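PDB 3MBH: putative phosphomethylpyrimidine kinase from Bacteroides thetaiotaomicron, which probably phosphorylates pyridoxal with ATP and holds pyridoxal in this crystal form. Local coordinates for residues Trp71-Gly84 and Phe98-Asp112. Numbering follows the deposited sequence.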
loop_
_atom_site.group_PDB
_atom_site.type_symbol
_atom_site.label_atom_id
_atom_site.label_comp_id
_atom_site.label_asym_id
_atom_site.label_seq_id
_atom_site.Cartn_x
_atom_site.Cartn_y
_atom_site.Cartn_z
ATOM N N TRP A 71 -4.869 4.292 37.787
ATOM C CA TRP A 71 -5.263 5.024 36.595
ATOM C C TRP A 71 -5.851 6.400 36.966
ATOM O O TRP A 71 -5.604 7.417 36.302
ATOM C CB TRP A 71 -6.216 4.194 35.796
ATOM C CG TRP A 71 -5.543 3.084 35.016
ATOM C CD1 TRP A 71 -4.202 2.813 34.927
ATOM C CD2 TRP A 71 -6.194 2.141 34.156
ATOM N NE1 TRP A 71 -3.997 1.743 34.087
ATOM C CE2 TRP A 71 -5.202 1.312 33.607
ATOM C CE3 TRP A 71 -7.527 1.885 33.838
ATOM C CZ2 TRP A 71 -5.516 0.268 32.733
ATOM C CZ3 TRP A 71 -7.827 0.897 32.992
ATOM C CH2 TRP A 71 -6.844 0.077 32.437
ATOM N N LYS A 72 -6.589 6.433 38.074
ATOM C CA LYS A 72 -7.110 7.694 38.570
ATOM C C LYS A 72 -5.983 8.597 39.002
ATOM O O LYS A 72 -6.042 9.769 38.687
ATOM C CB LYS A 72 -8.083 7.496 39.727
ATOM C CG LYS A 72 -9.399 6.823 39.335
ATOM C CD LYS A 72 -10.492 6.999 40.407
ATOM C CE LYS A 72 -11.710 6.175 40.017
ATOM N NZ LYS A 72 -12.726 6.215 41.039
ATOM N N LYS A 73 -4.966 8.071 39.701
ATOM C CA LYS A 73 -3.823 8.902 40.116
ATOM C C LYS A 73 -3.068 9.421 38.928
ATOM O O LYS A 73 -2.593 10.533 38.986
ATOM C CB LYS A 73 -2.785 8.174 40.959
ATOM C CG LYS A 73 -3.273 7.622 42.238
ATOM C CD LYS A 73 -2.174 6.769 42.869
ATOM C CE LYS A 73 -2.568 6.272 44.242
ATOM N NZ LYS A 73 -1.613 5.234 44.723
ATOM N N LEU A 74 -2.948 8.634 37.872
ATOM C CA LEU A 74 -2.262 9.069 36.643
ATOM C C LEU A 74 -3.064 10.089 35.854
ATOM O O LEU A 74 -2.532 10.668 34.909
ATOM C CB LEU A 74 -2.001 7.901 35.694
ATOM C CG LEU A 74 -0.898 6.913 36.097
ATOM C CD1 LEU A 74 -0.951 5.725 35.187
ATOM C CD2 LEU A 74 0.457 7.595 36.047
ATOM N N GLU A 75 -4.315 10.313 36.242
ATOM C CA GLU A 75 -5.244 11.152 35.495
ATOM C C GLU A 75 -5.431 10.693 34.027
ATOM O O GLU A 75 -5.603 11.508 33.128
ATOM C CB GLU A 75 -4.829 12.622 35.625
ATOM C CG GLU A 75 -4.856 13.085 37.099
ATOM C CD GLU A 75 -4.559 14.571 37.290
ATOM O OE1 GLU A 75 -3.489 15.044 36.854
ATOM O OE2 GLU A 75 -5.395 15.266 37.900
ATOM N N VAL A 76 -5.426 9.380 33.792
ATOM C CA VAL A 76 -5.583 8.857 32.439
ATOM C C VAL A 76 -7.018 9.055 31.984
ATOM O O VAL A 76 -7.959 8.894 32.752
ATOM C CB VAL A 76 -5.090 7.383 32.278
ATOM C CG1 VAL A 76 -5.756 6.512 33.227
ATOM C CG2 VAL A 76 -5.379 6.863 30.860
ATOM N N GLN A 77 -7.160 9.432 30.729
ATOM C CA GLN A 77 -8.458 9.614 30.118
ATOM C C GLN A 77 -8.641 8.646 28.949
ATOM O O GLN A 77 -7.761 8.506 28.105
ATOM C CB GLN A 77 -8.604 11.038 29.623
ATOM C CG GLN A 77 -8.502 12.107 30.703
ATOM C CD GLN A 77 -9.846 12.410 31.321
ATOM O OE1 GLN A 77 -10.184 13.577 31.534
ATOM N NE2 GLN A 77 -10.643 11.364 31.568
ATOM N N PHE A 78 -9.795 7.990 28.902
ATOM C CA PHE A 78 -10.086 7.080 27.806
ATOM C C PHE A 78 -11.097 7.632 26.839
ATOM O O PHE A 78 -12.082 8.209 27.240
ATOM C CB PHE A 78 -10.535 5.720 28.337
ATOM C CG PHE A 78 -9.501 5.057 29.211
ATOM C CD1 PHE A 78 -8.321 4.607 28.665
ATOM C CD2 PHE A 78 -9.694 4.932 30.566
ATOM C CE1 PHE A 78 -7.365 4.032 29.475
ATOM C CE2 PHE A 78 -8.752 4.315 31.383
ATOM C CZ PHE A 78 -7.602 3.865 30.854
ATOM N N ASP A 79 -10.858 7.427 25.563
ATOM C CA ASP A 79 -11.802 7.818 24.509
ATOM C C ASP A 79 -12.858 6.754 24.347
ATOM O O ASP A 79 -13.963 7.025 23.869
ATOM C CB ASP A 79 -11.028 8.047 23.240
ATOM C CG ASP A 79 -9.951 9.115 23.437
ATOM O OD1 ASP A 79 -10.366 10.266 23.544
ATOM O OD2 ASP A 79 -8.731 8.797 23.579
ATOM N N ALA A 80 -12.534 5.537 24.779
ATOM C CA ALA A 80 -13.502 4.480 24.746
ATOM C C ALA A 80 -13.211 3.453 25.796
ATOM O O ALA A 80 -12.097 3.366 26.251
ATOM C CB ALA A 80 -13.545 3.840 23.384
ATOM N N ILE A 81 -14.243 2.706 26.188
ATOM C CA ILE A 81 -14.136 1.577 27.113
ATOM C C ILE A 81 -14.887 0.417 26.459
ATOM O O ILE A 81 -16.047 0.556 26.041
ATOM C CB ILE A 81 -14.756 1.841 28.509
ATOM C CG1 ILE A 81 -14.087 3.054 29.151
ATOM C CG2 ILE A 81 -14.667 0.540 29.406
ATOM C CD1 ILE A 81 -14.667 3.533 30.456
ATOM N N TYR A 82 -14.179 -0.720 26.357
ATOM C CA TYR A 82 -14.673 -1.862 25.608
ATOM C C TYR A 82 -14.497 -3.070 26.482
ATOM O O TYR A 82 -13.365 -3.490 26.774
ATOM C CB TYR A 82 -13.893 -1.956 24.277
ATOM C CG TYR A 82 -13.954 -3.251 23.501
ATOM C CD1 TYR A 82 -15.010 -4.146 23.647
ATOM C CD2 TYR A 82 -12.978 -3.555 22.554
ATOM C CE1 TYR A 82 -15.022 -5.337 22.973
ATOM C CE2 TYR A 82 -13.004 -4.744 21.854
ATOM C CZ TYR A 82 -14.027 -5.615 22.032
ATOM O OH TYR A 82 -14.080 -6.818 21.357
ATOM N N THR A 83 -15.617 -3.691 26.805
ATOM C CA THR A 83 -15.625 -4.801 27.712
ATOM C C THR A 83 -15.996 -6.086 27.018
ATOM O O THR A 83 -16.769 -6.089 26.054
ATOM C CB THR A 83 -16.624 -4.571 28.911
ATOM O OG1 THR A 83 -17.983 -4.788 28.493
ATOM C CG2 THR A 83 -16.471 -3.212 29.469
ATOM N N GLY A 84 -15.507 -7.198 27.569
ATOM C CA GLY A 84 -15.877 -8.522 27.103
ATOM C C GLY A 84 -15.929 -9.553 28.222
ATOM O O GLY A 84 -16.702 -9.410 29.243
ATOM N N PHE A 98 -16.371 1.766 36.987
ATOM C CA PHE A 98 -15.285 2.204 36.158
ATOM C C PHE A 98 -15.808 3.055 35.011
ATOM O O PHE A 98 -15.322 4.168 34.809
ATOM C CB PHE A 98 -14.503 1.004 35.633
ATOM C CG PHE A 98 -13.447 1.349 34.638
ATOM C CD1 PHE A 98 -12.430 2.206 34.960
ATOM C CD2 PHE A 98 -13.493 0.829 33.350
ATOM C CE1 PHE A 98 -11.437 2.524 34.025
ATOM C CE2 PHE A 98 -12.510 1.137 32.406
ATOM C CZ PHE A 98 -11.481 2.003 32.739
ATOM N N ILE A 99 -16.845 2.563 34.339
ATOM C CA ILE A 99 -17.502 3.282 33.266
ATOM C C ILE A 99 -18.086 4.603 33.791
ATOM O O ILE A 99 -17.907 5.655 33.169
ATOM C CB ILE A 99 -18.615 2.441 32.622
ATOM C CG1 ILE A 99 -17.990 1.267 31.895
ATOM C CG2 ILE A 99 -19.459 3.318 31.659
ATOM C CD1 ILE A 99 -18.955 0.133 31.579
ATOM N N LYS A 100 -18.729 4.554 34.957
ATOM C CA LYS A 100 -19.295 5.769 35.534
ATOM C C LYS A 100 -18.212 6.824 35.753
ATOM O O LYS A 100 -18.395 7.999 35.413
ATOM C CB LYS A 100 -20.009 5.492 36.838
ATOM C CG LYS A 100 -20.765 6.720 37.442
ATOM C CD LYS A 100 -21.299 6.420 38.839
ATOM C CE LYS A 100 -20.258 5.745 39.728
ATOM N NZ LYS A 100 -20.572 5.899 41.197
ATOM N N ASP A 101 -17.084 6.406 36.309
ATOM C CA ASP A 101 -16.025 7.337 36.664
ATOM C C ASP A 101 -15.147 7.781 35.490
ATOM O O ASP A 101 -14.480 8.820 35.572
ATOM C CB ASP A 101 -15.135 6.713 37.722
ATOM C CG ASP A 101 -15.856 6.513 39.067
ATOM O OD1 ASP A 101 -16.944 7.060 39.294
ATOM O OD2 ASP A 101 -15.330 5.758 39.891
ATOM N N PHE A 102 -15.086 6.990 34.425
ATOM C CA PHE A 102 -14.149 7.321 33.355
ATOM C C PHE A 102 -14.822 7.753 32.078
ATOM O O PHE A 102 -14.166 8.065 31.073
ATOM C CB PHE A 102 -13.189 6.149 33.088
ATOM C CG PHE A 102 -12.044 6.082 34.057
ATOM C CD1 PHE A 102 -12.217 5.579 35.323
ATOM C CD2 PHE A 102 -10.791 6.545 33.711
ATOM C CE1 PHE A 102 -11.139 5.504 36.223
ATOM C CE2 PHE A 102 -9.724 6.483 34.607
ATOM C CZ PHE A 102 -9.902 5.943 35.854
ATOM N N ARG A 103 -16.137 7.733 32.055
ATOM C CA ARG A 103 -16.771 8.082 30.795
ATOM C C ARG A 103 -16.654 9.589 30.623
ATOM O O ARG A 103 -16.458 10.331 31.578
ATOM C CB ARG A 103 -18.199 7.605 30.689
ATOM C CG ARG A 103 -19.140 8.291 31.600
ATOM C CD ARG A 103 -20.461 7.476 31.646
ATOM N NE ARG A 103 -20.976 7.296 30.302
ATOM C CZ ARG A 103 -21.697 6.268 29.866
ATOM N NH1 ARG A 103 -22.044 5.273 30.676
ATOM N NH2 ARG A 103 -22.065 6.243 28.584
ATOM N N GLN A 104 -16.668 10.012 29.379
ATOM C CA GLN A 104 -16.650 11.432 29.069
ATOM C C GLN A 104 -17.869 11.675 28.222
ATOM O O GLN A 104 -18.554 10.732 27.827
ATOM C CB GLN A 104 -15.337 11.809 28.356
ATOM C CG GLN A 104 -14.151 11.679 29.294
ATOM C CD GLN A 104 -12.812 11.902 28.628
ATOM O OE1 GLN A 104 -12.202 10.973 28.072
ATOM N NE2 GLN A 104 -12.310 13.127 28.736
ATOM N N PRO A 105 -18.196 12.944 27.987
ATOM C CA PRO A 105 -19.289 13.256 27.063
ATOM C C PRO A 105 -19.099 12.680 25.661
ATOM O O PRO A 105 -20.057 12.265 25.036
ATOM C CB PRO A 105 -19.274 14.794 27.027
ATOM C CG PRO A 105 -18.623 15.206 28.304
ATOM C CD PRO A 105 -17.622 14.141 28.626
ATOM N N ASP A 106 -17.881 12.659 25.143
ATOM C CA ASP A 106 -17.663 12.045 23.814
ATOM C C ASP A 106 -17.308 10.547 23.880
ATOM O O ASP A 106 -16.973 9.985 22.846
ATOM C CB ASP A 106 -16.557 12.787 23.006
ATOM C CG ASP A 106 -16.932 14.256 22.653
ATOM O OD1 ASP A 106 -18.150 14.617 22.630
ATOM O OD2 ASP A 106 -15.999 15.071 22.385
ATOM N N SER A 107 -17.355 9.887 25.042
ATOM C CA SER A 107 -16.940 8.441 25.101
ATOM C C SER A 107 -17.847 7.463 24.349
ATOM O O SER A 107 -19.029 7.716 24.056
ATOM C CB SER A 107 -16.786 7.902 26.527
ATOM O OG SER A 107 -15.936 8.692 27.318
ATOM N N LEU A 108 -17.228 6.363 23.964
ATOM C CA LEU A 108 -17.928 5.265 23.349
ATOM C C LEU A 108 -17.722 4.148 24.350
ATOM O O LEU A 108 -16.577 3.832 24.643
ATOM C CB LEU A 108 -17.237 4.951 22.024
ATOM C CG LEU A 108 -17.823 3.786 21.243
ATOM C CD1 LEU A 108 -19.218 4.099 20.764
ATOM C CD2 LEU A 108 -16.878 3.447 20.118
ATOM N N ILE A 109 -18.805 3.657 24.931
ATOM C CA ILE A 109 -18.803 2.529 25.821
ATOM C C ILE A 109 -19.387 1.342 25.031
ATOM O O ILE A 109 -20.569 1.372 24.574
ATOM C CB ILE A 109 -19.617 2.775 27.138
ATOM C CG1 ILE A 109 -19.204 4.094 27.819
ATOM C CG2 ILE A 109 -19.499 1.584 28.064
ATOM C CD1 ILE A 109 -17.631 4.324 28.033
ATOM N N VAL A 110 -18.538 0.327 24.846
ATOM C CA VAL A 110 -18.903 -0.878 24.133
ATOM C C VAL A 110 -18.847 -2.069 25.059
ATOM O O VAL A 110 -17.805 -2.312 25.700
ATOM C CB VAL A 110 -17.971 -1.118 22.920
ATOM C CG1 VAL A 110 -18.390 -2.417 22.141
ATOM C CG2 VAL A 110 -17.968 0.083 22.003
ATOM N N ALA A 111 -19.939 -2.842 25.130
ATOM C CA ALA A 111 -19.923 -4.045 25.913
ATOM C C ALA A 111 -20.336 -5.184 25.005
ATOM O O ALA A 111 -21.470 -5.205 24.466
ATOM C CB ALA A 111 -20.865 -3.964 27.143
ATOM N N ASP A 112 -19.415 -6.125 24.835
ATOM C CA ASP A 112 -19.751 -7.408 24.288
ATOM C C ASP A 112 -20.213 -8.264 25.480
ATOM O O ASP A 112 -19.447 -8.524 26.393
ATOM C CB ASP A 112 -18.520 -8.007 23.548
ATOM C CG ASP A 112 -18.816 -9.357 22.904
ATOM O OD1 ASP A 112 -19.900 -9.963 23.183
ATOM O OD2 ASP A 112 -17.940 -9.852 22.122
HETATM O O HOH W 1 -11.620 8.874 30.806
HETATM O O HOH W 2 -14.184 6.880 28.338
HETATM O O HOH W 3 -15.515 -8.808 22.600
HETATM O O HOH W 4 -18.680 -7.423 28.892
#
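Val110 N bonds to Ile81 O within a parallel beta-alpha-beta unit, in which strand 80-83, helix 91-102 and strand 108-111 form part of the ribokinase-like core. The strand segments run nearly parallel. Val110 bonds through both its N and its O to strand 80-83, to the residues flanking Tyr82: its N donates to Ile81 O (2.8 Å, 174° at the hydrogen), and its O accepts from Thr83 N. The bond from Leu108 N to Asp79 O, at 3.3 Å, is weak.

Apolar packing closes the sheet against the crossover helix, which runs back antiparallel to strand 80-83. With CG anti to the backbone N (chi1 173°), Phe98 reaches Ile81 CG2 through CE2 at 3.7 Å, while its CZ meets Phe78 CE2 at 3.8 Å and CE1 lies at the Trp71 ring edge. Replacing this phenylalanine by alanine is likely to open a gap among Ile81, Phe78 and Trp71 and let the Phe78 ring turn more freely. Phe102 sits obliquely to Phe78, their planes at 40°, and Lys72 CG lies 3.6 Å from Phe102 CZ.

Polar contacts border this core. Lys72 is extended beyond CG, and in a salt bridge its NZ meets Asp101 OD2 at 2.9 Å, from above the carboxylate plane. At the other end, where Asp112 approaches bound pyridoxal, one water links Tyr82 OH to Asp112 OD2. Between helix end and strand, another water donates to both Phe78 O and Phe102 O and accepts from Ser107 OG at 2.7 Å.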